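Local coordinates for ALBA-Domain Protein (Trypanosoma brucei, PDB 7DL8) that probably binds RNA through its Alba domain and may act as an oligomer of identical chains, at the interface of chains A and B and the interface of chains C and B. Coordinates in Å, arbitrary orientation; residue numbers count along the deposited sequence, not the author numbering. Chains: chain A/B/C, ALBA-Domain Protein.

Contacts 1 and 2 belong to the two-fold symmetric A–B interface, where each chain lends its first strand to the other. Their C-alpha centres lie about 32 Å apart, and both use Val14 of the lent strand and strand 39-45 of the host. Chain A gives the strand in contact 1 and receives it in contact 2. Contact 3 joins chain B to chain C by helix 49-61 and strands 65-75 and 85-94. Its C-alpha centre lies about 22 Å from that of contact 1 and 35 Å from that of contact 2. Chain B thus meets two neighbours; the structure alone does not show whether both contacts form in solution.

Contact 1: the interface of chains A and B. Residues chain A 12-14; chain B 32, 37, 39-41.
A:Asn12 and A:Val14 bracket B:Tyr41, one bonding its N and the other its O. The amide N of B:Tyr41 donates to the carbonyl O of A:Asn12 at 2.9 Å, almost straight and in the carbonyl plane. The amide N of A:Val14 donates to the carbonyl O of B:Tyr41 at 2.8 Å, tilted 29° from that carbonyl's plane. These bonds make a parallel bridge between A:Ser13 and B:Tyr41. The tight apolar side belongs to A:Val14. Its CG2 lies beside the backbone N, with CG1 anti to it (chi1 176°), and meets CD1 of B:Leu32 at 3.6 Å. The same methyl touches CG1 of B:Val40 at 3.7 Å. The other side is looser and more polar. A water links OG of A:Ser13 to the carbonyl O of B:Tyr41. The B:Tyr41 ring runs alongside the A:Asn12 side chain, with the ring and amide planes 61° apart. The A:Asn12 carbonyl O sits at the ring's edge. On the opposite side of A:Asn12, the B:Glu37 side chain crosses it at about a right angle, and its CD lies 3.5 Å from CB of A:Asn12. The site lies where strand 13-15 of chain A adds beside strand 39-45 of chain B, next to helix 21-34.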
ATOM      1  N   ASN A  12     -26.819  -4.199  -1.353  1.00 72.37           N
ATOM      2  CA  ASN A  12     -26.429  -2.896  -0.824  1.00 72.59           C
ATOM      3  C   ASN A  12     -25.003  -2.873  -0.278  1.00 73.20           C
ATOM      4  O   ASN A  12     -24.701  -2.057   0.605  1.00 75.06           O
ATOM      5  CB  ASN A  12     -27.414  -2.456   0.260  1.00 74.29           C
ATOM      6  CG  ASN A  12     -27.400  -3.371   1.471  1.00 75.30           C
ATOM      7  OD1 ASN A  12     -26.863  -4.480   1.420  1.00 78.56           O
ATOM      8  ND2 ASN A  12     -27.985  -2.907   2.568  1.00 73.65           N
ATOM      9  N   SER A  13     -24.116  -3.726  -0.783  1.00 71.16           N
ATOM     10  CA  SER A  13     -22.728  -3.776  -0.342  1.00 70.90           C
ATOM     11  C   SER A  13     -21.829  -3.586  -1.550  1.00 69.33           C
ATOM     12  O   SER A  13     -21.867  -4.393  -2.487  1.00 71.96           O
ATOM     13  CB  SER A  13     -22.427  -5.101   0.362  1.00 75.50           C
ATOM     14  OG  SER A  13     -21.066  -5.470   0.232  1.00 79.70           O
ATOM     15  N   VAL A  14     -21.022  -2.531  -1.532  1.00 66.64           N
ATOM     16  CA  VAL A  14     -20.093  -2.235  -2.618  1.00 60.43           C
ATOM     17  C   VAL A  14     -18.693  -2.563  -2.131  1.00 58.90           C
ATOM     18  O   VAL A  14     -18.201  -1.946  -1.177  1.00 56.83           O
ATOM     19  CB  VAL A  14     -20.184  -0.772  -3.082  1.00 57.21           C
ATOM     20  CG1 VAL A  14     -19.132  -0.498  -4.145  1.00 58.17           C
ATOM     21  CG2 VAL A  14     -21.566  -0.476  -3.626  1.00 54.61           C
TER
ATOM     22  N   LEU B  32     -27.041   2.626  -6.512  1.00 65.64           N
ATOM     23  CA  LEU B  32     -27.693   1.774  -5.521  1.00 66.14           C
ATOM     24  C   LEU B  32     -28.550   2.590  -4.562  1.00 66.46           C
ATOM     25  O   LEU B  32     -29.643   2.156  -4.180  1.00 69.06           O
ATOM     26  CB  LEU B  32     -26.648   0.963  -4.757  1.00 67.83           C
ATOM     27  CG  LEU B  32     -26.078  -0.234  -5.519  1.00 65.75           C
ATOM     28  CD1 LEU B  32     -24.930  -0.865  -4.756  1.00 57.51           C
ATOM     29  CD2 LEU B  32     -27.169  -1.256  -5.794  1.00 65.18           C
ATOM     30  N   GLU B  37     -32.037   1.426  -2.197  1.00 77.22           N
ATOM     31  CA  GLU B  37     -31.258   1.167  -0.992  1.00 70.41           C
ATOM     32  C   GLU B  37     -31.188   2.418  -0.125  1.00 73.93           C
ATOM     33  O   GLU B  37     -30.841   3.502  -0.604  1.00 79.46           O
ATOM     34  CB  GLU B  37     -29.849   0.696  -1.355  1.00 62.11           C
ATOM     35  CG  GLU B  37     -29.800  -0.459  -2.347  1.00 66.46           C
ATOM     36  CD  GLU B  37     -30.247  -1.780  -1.747  1.00 75.38           C
ATOM     37  OE1 GLU B  37     -30.470  -1.841  -0.519  1.00 78.12           O
ATOM     38  OE2 GLU B  37     -30.371  -2.764  -2.507  1.00 77.88           O
ATOM     39  N   GLU B  39     -29.154   2.609   2.558  1.00 74.53           N
ATOM     40  CA  GLU B  39     -27.762   2.732   2.957  1.00 73.92           C
ATOM     41  C   GLU B  39     -26.932   1.750   2.144  1.00 67.65           C
ATOM     42  O   GLU B  39     -27.390   0.655   1.807  1.00 63.81           O
ATOM     43  CB  GLU B  39     -27.580   2.473   4.461  1.00 74.92           C
ATOM     44  CG  GLU B  39     -28.011   1.083   4.904  1.00 81.77           C
ATOM     45  CD  GLU B  39     -28.263   0.991   6.396  1.00 94.78           C
ATOM     46  OE1 GLU B  39     -28.034   1.994   7.105  1.00 98.91           O
ATOM     47  OE2 GLU B  39     -28.690  -0.087   6.861  1.00 98.58           O
ATOM     48  N   VAL B  40     -25.707   2.157   1.826  1.00 64.87           N
ATOM     49  CA  VAL B  40     -24.764   1.335   1.076  1.00 63.60           C
ATOM     50  C   VAL B  40     -23.520   1.137   1.931  1.00 65.21           C
ATOM     51  O   VAL B  40     -23.005   2.094   2.520  1.00 69.32           O
ATOM     52  CB  VAL B  40     -24.412   1.974  -0.279  1.00 61.88           C
ATOM     53  CG1 VAL B  40     -23.147   1.357  -0.857  1.00 55.88           C
ATOM     54  CG2 VAL B  40     -25.572   1.822  -1.251  1.00 67.96           C
ATOM     55  N   TYR B  41     -23.043  -0.105   1.998  1.00 63.73           N
ATOM     56  CA  TYR B  41     -21.856  -0.459   2.768  1.00 56.64           C
ATOM     57  C   TYR B  41     -20.658  -0.476   1.825  1.00 54.84           C
ATOM     58  O   TYR B  41     -20.516  -1.392   1.009  1.00 58.50           O
ATOM     59  CB  TYR B  41     -22.033  -1.814   3.450  1.00 58.23           C
ATOM     60  CG  TYR B  41     -23.056  -1.828   4.566  1.00 68.10           C
ATOM     61  CD1 TYR B  41     -24.412  -1.708   4.292  1.00 75.13           C
ATOM     62  CD2 TYR B  41     -22.666  -1.972   5.891  1.00 76.09           C
ATOM     63  CE1 TYR B  41     -25.350  -1.723   5.307  1.00 82.19           C
ATOM     64  CE2 TYR B  41     -23.598  -1.989   6.911  1.00 81.24           C
ATOM     65  CZ  TYR B  41     -24.937  -1.864   6.613  1.00 85.75           C
ATOM     66  OH  TYR B  41     -25.870  -1.879   7.624  1.00 93.17           O
TER
HETATM   67  O   HOH W   1     -19.686  -4.170   1.889  1.00 54.93           O

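Contact 2: the interface of chains A and B. Residues chain A 25, 28-29, 32, 40-42; chain B 14, 16.
B:Val14 presses into an apolar pocket of chain A. Its CG1 is anti to the backbone N (chi1 171°) and meets CD1 on the A:Phe25 ring at 3.5 Å, while CG2 sits between helix residues and A:Val40 of the strand. CG2 meets CD1 of A:Leu32, also at 3.5 Å. That methyl also touches CG1 of A:Val40 at 3.7 Å and CG2 of A:Ile28 at 3.9 Å. Two residues on, B:Val16 lays its CA over one face of the A:Phe25 ring, 3.8 Å from the centroid and offset toward the rim. Its CG2 branch reaches CG1 of A:Val42, so the valine spans from helix to strand. Backbone pairing holds B:Val14 in register. The amide N of B:Val14 donates to the carbonyl O of A:Tyr41 at 2.6 Å, and a parallel bridge pairs B:Val14 with A:Val42. Further out, OG1 of A:Thr29 donates to the carbonyl O of A:Phe25 at 2.7 Å. This bond ties the threonine hydroxyl back to its own helix, and may hold it beside the B:Val14 methyls. The site lies between helix 19-34 and strand 39-45 of chain A, where strand 13-16 of chain B is inserted.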
ATOM      1  N   PHE A  25      -6.542  -2.849 -17.690  1.00 49.23           N
ATOM      2  CA  PHE A  25      -5.194  -2.527 -18.145  1.00 49.12           C
ATOM      3  C   PHE A  25      -4.573  -3.677 -18.926  1.00 50.56           C
ATOM      4  O   PHE A  25      -3.731  -3.444 -19.801  1.00 58.00           O
ATOM      5  CB  PHE A  25      -4.325  -2.127 -16.954  1.00 45.94           C
ATOM      6  CG  PHE A  25      -4.587  -0.730 -16.471  1.00 51.85           C
ATOM      7  CD1 PHE A  25      -4.356   0.355 -17.301  1.00 47.74           C
ATOM      8  CD2 PHE A  25      -5.085  -0.499 -15.200  1.00 53.64           C
ATOM      9  CE1 PHE A  25      -4.603   1.644 -16.870  1.00 47.20           C
ATOM     10  CE2 PHE A  25      -5.335   0.789 -14.763  1.00 52.47           C
ATOM     11  CZ  PHE A  25      -5.093   1.861 -15.599  1.00 51.02           C
ATOM     12  N   ILE A  28      -6.212  -2.975 -22.276  1.00 52.74           N
ATOM     13  CA  ILE A  28      -5.597  -1.824 -22.936  1.00 49.07           C
ATOM     14  C   ILE A  28      -4.240  -2.203 -23.518  1.00 56.40           C
ATOM     15  O   ILE A  28      -3.917  -1.863 -24.663  1.00 57.74           O
ATOM     16  CB  ILE A  28      -5.480  -0.643 -21.955  1.00 50.17           C
ATOM     17  CG1 ILE A  28      -6.859  -0.044 -21.669  1.00 51.38           C
ATOM     18  CG2 ILE A  28      -4.543   0.421 -22.505  1.00 48.31           C
ATOM     19  CD1 ILE A  28      -6.864   0.943 -20.523  1.00 50.67           C
ATOM     20  N   THR A  29      -3.426  -2.917 -22.735  1.00 52.34           N
ATOM     21  CA  THR A  29      -2.103  -3.323 -23.204  1.00 50.48           C
ATOM     22  C   THR A  29      -2.196  -4.214 -24.437  1.00 52.16           C
ATOM     23  O   THR A  29      -1.413  -4.063 -25.382  1.00 47.15           O
ATOM     24  CB  THR A  29      -1.347  -4.042 -22.083  1.00 51.97           C
ATOM     25  OG1 THR A  29      -1.319  -3.213 -20.913  1.00 51.20           O
ATOM     26  CG2 THR A  29       0.078  -4.355 -22.512  1.00 47.47           C
ATOM     27  N   LEU A  32      -2.997  -2.097 -27.638  1.00 48.09           N
ATOM     28  CA  LEU A  32      -1.899  -1.307 -28.189  1.00 53.48           C
ATOM     29  C   LEU A  32      -0.904  -2.193 -28.929  1.00 63.07           C
ATOM     30  O   LEU A  32      -0.394  -1.808 -29.986  1.00 65.16           O
ATOM     31  CB  LEU A  32      -1.206  -0.507 -27.088  1.00 57.66           C
ATOM     32  CG  LEU A  32      -2.043   0.600 -26.443  1.00 62.91           C
ATOM     33  CD1 LEU A  32      -1.796   0.654 -24.954  1.00 58.09           C
ATOM     34  CD2 LEU A  32      -1.754   1.951 -27.084  1.00 62.13           C
ATOM     35  N   VAL A  40       5.153  -2.014 -25.168  1.00 59.29           N
ATOM     36  CA  VAL A  40       4.263  -1.262 -24.293  1.00 54.97           C
ATOM     37  C   VAL A  40       4.968  -1.077 -22.957  1.00 57.22           C
ATOM     38  O   VAL A  40       5.512  -2.036 -22.398  1.00 59.47           O
ATOM     39  CB  VAL A  40       2.910  -1.974 -24.108  1.00 50.08           C
ATOM     40  CG1 VAL A  40       2.088  -1.285 -23.028  1.00 53.58           C
ATOM     41  CG2 VAL A  40       2.148  -2.007 -25.421  1.00 51.11           C
ATOM     42  N   TYR A  41       4.956   0.150 -22.449  1.00 58.40           N
ATOM     43  CA  TYR A  41       5.571   0.474 -21.168  1.00 54.53           C
ATOM     44  C   TYR A  41       4.476   0.468 -20.109  1.00 55.94           C
ATOM     45  O   TYR A  41       3.664   1.398 -20.040  1.00 60.16           O
ATOM     46  CB  TYR A  41       6.282   1.824 -21.231  1.00 56.35           C
ATOM     47  CG  TYR A  41       7.532   1.818 -22.085  1.00 64.60           C
ATOM     48  CD1 TYR A  41       7.451   1.762 -23.471  1.00 69.33           C
ATOM     49  CD2 TYR A  41       8.793   1.867 -21.505  1.00 66.93           C
ATOM     50  CE1 TYR A  41       8.590   1.753 -24.254  1.00 70.86           C
ATOM     51  CE2 TYR A  41       9.937   1.860 -22.281  1.00 70.16           C
ATOM     52  CZ  TYR A  41       9.830   1.803 -23.655  1.00 71.32           C
ATOM     53  OH  TYR A  41      10.965   1.796 -24.430  1.00 74.34           O
ATOM     54  N   VAL A  42       4.458  -0.573 -19.285  1.00 52.39           N
ATOM     55  CA  VAL A  42       3.475  -0.718 -18.219  1.00 50.47           C
ATOM     56  C   VAL A  42       4.119  -0.210 -16.937  1.00 55.08           C
ATOM     57  O   VAL A  42       5.101  -0.783 -16.454  1.00 61.66           O
ATOM     58  CB  VAL A  42       3.003  -2.171 -18.075  1.00 49.28           C
ATOM     59  CG1 VAL A  42       1.891  -2.266 -17.041  1.00 52.01           C
ATOM     60  CG2 VAL A  42       2.537  -2.714 -19.418  1.00 47.93           C
TER
ATOM     61  N   VAL B  14       1.422   2.543 -20.751  1.00 64.56           N
ATOM     62  CA  VAL B  14       0.227   2.260 -19.968  1.00 55.42           C
ATOM     63  C   VAL B  14       0.580   2.476 -18.505  1.00 56.58           C
ATOM     64  O   VAL B  14       1.430   1.768 -17.952  1.00 61.51           O
ATOM     65  CB  VAL B  14      -0.284   0.829 -20.205  1.00 50.08           C
ATOM     66  CG1 VAL B  14      -1.388   0.489 -19.218  1.00 50.71           C
ATOM     67  CG2 VAL B  14      -0.774   0.673 -21.622  1.00 49.23           C
ATOM     68  N   VAL B  16      -0.697   2.164 -14.865  1.00 56.89           N
ATOM     69  CA  VAL B  16      -1.716   1.495 -14.067  1.00 53.66           C
ATOM     70  C   VAL B  16      -2.002   2.331 -12.829  1.00 54.13           C
ATOM     71  O   VAL B  16      -1.082   2.723 -12.103  1.00 65.33           O
ATOM     72  CB  VAL B  16      -1.259   0.078 -13.683  1.00 48.15           C
ATOM     73  CG1 VAL B  16      -2.311  -0.612 -12.826  1.00 41.82           C
ATOM     74  CG2 VAL B  16      -0.955  -0.739 -14.930  1.00 46.57           C
TER

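Contact 3: the interface of chains C and B. Residues chain C 53, 57, 60-61; chain B 72-74, 86.
Helix 49-61 of chain C packs against strands 65-75 and 85-94 of chain B. Both chains carry the Alba domain, and this helix-to-strand surface is two-fold symmetric. The structure alone does not show whether it forms in solution. C:Glu57 reaches B:Thr72, which donates from OG1 to the carboxylate OE2 at 2.9 Å, nearly along the C-O axis. The same OE2 takes a second bond from within its own helix, a salt bridge to NZ of C:Lys60 at 2.9 Å on its syn lone pair. The C:Lys60 chain bends at chi3 (68°), which brings NZ back to OE2, on the side of the other carboxylate oxygen. Its NZ also bonds to the backbone O of B:Thr72 at 3.1 Å, so the lysine joins both chains. B:Arg74 makes a salt bridge to C:Asp61. Its NH1 donates to OD2 of C:Asp61 at 2.9 Å. The aspartate oxygen is met from above its carboxylate plane, which stands 60° from the guanidinium plane. Second-shell B:Asp86 steadies that arginine, its OD1 accepting from NE at 2.8 Å through the syn lone pair. The bond lies close to the guanidinium plane and should limit rotation of the group. CB of C:Glu57 lies 3.5 Å above one guanidinium face of B:Arg74, toward its rim. One turn back toward the start of the helix, C:Val53 and B:Thr72 meet tip to tip, CG1 to CG2 at 4.0 Å.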
ATOM      1  N   VAL C  53      -4.801   1.921   9.719  1.00 50.90           N
ATOM      2  CA  VAL C  53      -5.791   0.943  10.155  1.00 46.95           C
ATOM      3  C   VAL C  53      -5.102  -0.278  10.749  1.00 49.79           C
ATOM      4  O   VAL C  53      -5.567  -0.851  11.742  1.00 49.05           O
ATOM      5  CB  VAL C  53      -6.714   0.564   8.981  1.00 46.91           C
ATOM      6  CG1 VAL C  53      -7.565  -0.650   9.328  1.00 45.44           C
ATOM      7  CG2 VAL C  53      -7.594   1.744   8.597  1.00 46.48           C
ATOM      8  N   GLU C  57      -5.620  -1.945  14.424  1.00 41.50           N
ATOM      9  CA  GLU C  57      -5.989  -3.352  14.542  1.00 42.63           C
ATOM     10  C   GLU C  57      -4.976  -4.126  15.378  1.00 48.23           C
ATOM     11  O   GLU C  57      -5.353  -5.044  16.114  1.00 45.55           O
ATOM     12  CB  GLU C  57      -6.130  -3.980  13.156  1.00 44.54           C
ATOM     13  CG  GLU C  57      -7.397  -3.577  12.409  1.00 51.59           C
ATOM     14  CD  GLU C  57      -8.656  -3.748  13.239  1.00 58.31           C
ATOM     15  OE1 GLU C  57      -8.842  -4.835  13.827  1.00 61.52           O
ATOM     16  OE2 GLU C  57      -9.463  -2.797  13.301  1.00 58.67           O
ATOM     17  N   LYS C  60      -5.831  -3.438  18.819  1.00 48.27           N
ATOM     18  CA  LYS C  60      -7.045  -4.171  19.164  1.00 49.98           C
ATOM     19  C   LYS C  60      -6.763  -5.651  19.406  1.00 51.99           C
ATOM     20  O   LYS C  60      -7.400  -6.265  20.269  1.00 55.75           O
ATOM     21  CB  LYS C  60      -8.098  -3.981  18.071  1.00 50.97           C
ATOM     22  CG  LYS C  60      -8.763  -2.607  18.123  1.00 51.38           C
ATOM     23  CD  LYS C  60      -9.548  -2.282  16.866  1.00 55.07           C
ATOM     24  CE  LYS C  60     -10.779  -3.161  16.720  1.00 56.31           C
ATOM     25  NZ  LYS C  60     -11.442  -2.926  15.410  1.00 55.08           N
ATOM     26  N   ASP C  61      -5.834  -6.240  18.650  1.00 44.93           N
ATOM     27  CA  ASP C  61      -5.457  -7.639  18.880  1.00 51.84           C
ATOM     28  C   ASP C  61      -4.820  -7.822  20.248  1.00 50.79           C
ATOM     29  O   ASP C  61      -5.029  -8.843  20.912  1.00 53.93           O
ATOM     30  CB  ASP C  61      -4.480  -8.121  17.812  1.00 68.20           C
ATOM     31  CG  ASP C  61      -5.156  -8.586  16.546  1.00 86.71           C
ATOM     32  OD1 ASP C  61      -6.396  -8.677  16.513  1.00 96.51           O
ATOM     33  OD2 ASP C  61      -4.420  -8.902  15.572  1.00 93.00           O
TER
ATOM     34  N   THR B  72     -13.631  -0.647  11.426  1.00 52.39           N
ATOM     35  CA  THR B  72     -12.506  -1.426  10.935  1.00 46.17           C
ATOM     36  C   THR B  72     -12.500  -2.794  11.603  1.00 48.32           C
ATOM     37  O   THR B  72     -12.962  -2.949  12.738  1.00 48.36           O
ATOM     38  CB  THR B  72     -11.170  -0.714  11.192  1.00 48.13           C
ATOM     39  OG1 THR B  72     -11.001  -0.496  12.598  1.00 55.31           O
ATOM     40  CG2 THR B  72     -11.128   0.625  10.465  1.00 45.08           C
ATOM     41  N   SER B  73     -11.974  -3.788  10.891  1.00 48.81           N
ATOM     42  CA  SER B  73     -11.929  -5.149  11.409  1.00 41.53           C
ATOM     43  C   SER B  73     -10.725  -5.870  10.817  1.00 46.17           C
ATOM     44  O   SER B  73     -10.044  -5.363   9.922  1.00 50.25           O
ATOM     45  CB  SER B  73     -13.225  -5.906  11.102  1.00 40.69           C
ATOM     46  OG  SER B  73     -13.246  -6.358   9.759  1.00 50.89           O
ATOM     47  N   ARG B  74     -10.475  -7.075  11.330  1.00 51.69           N
ATOM     48  CA  ARG B  74      -9.335  -7.884  10.917  1.00 58.67           C
ATOM     49  C   ARG B  74      -9.761  -9.328  10.699  1.00 61.93           C
ATOM     50  O   ARG B  74     -10.423  -9.921  11.558  1.00 66.06           O
ATOM     51  CB  ARG B  74      -8.204  -7.821  11.950  1.00 57.20           C
ATOM     52  CG  ARG B  74      -6.870  -8.326  11.422  1.00 62.43           C
ATOM     53  CD  ARG B  74      -5.734  -8.028  12.386  1.00 64.37           C
ATOM     54  NE  ARG B  74      -4.794  -7.055  11.836  1.00 69.69           N
ATOM     55  CZ  ARG B  74      -3.595  -6.802  12.348  1.00 69.81           C
ATOM     56  NH1 ARG B  74      -3.183  -7.451  13.428  1.00 67.22           N
ATOM     57  NH2 ARG B  74      -2.807  -5.898  11.781  1.00 73.53           N
ATOM     58  N   ASP B  86      -6.821  -6.573   6.871  1.00 54.88           N
ATOM     59  CA  ASP B  86      -7.617  -5.545   7.519  1.00 56.72           C
ATOM     60  C   ASP B  86      -8.751  -5.113   6.602  1.00 55.59           C
ATOM     61  O   ASP B  86      -8.649  -5.185   5.374  1.00 48.40           O
ATOM     62  CB  ASP B  86      -6.754  -4.338   7.887  1.00 56.52           C
ATOM     63  CG  ASP B  86      -5.674  -4.681   8.892  1.00 65.47           C
ATOM     64  OD1 ASP B  86      -5.935  -5.511   9.789  1.00 69.28           O
ATOM     65  OD2 ASP B  86      -4.562  -4.124   8.781  1.00 66.73           O
TER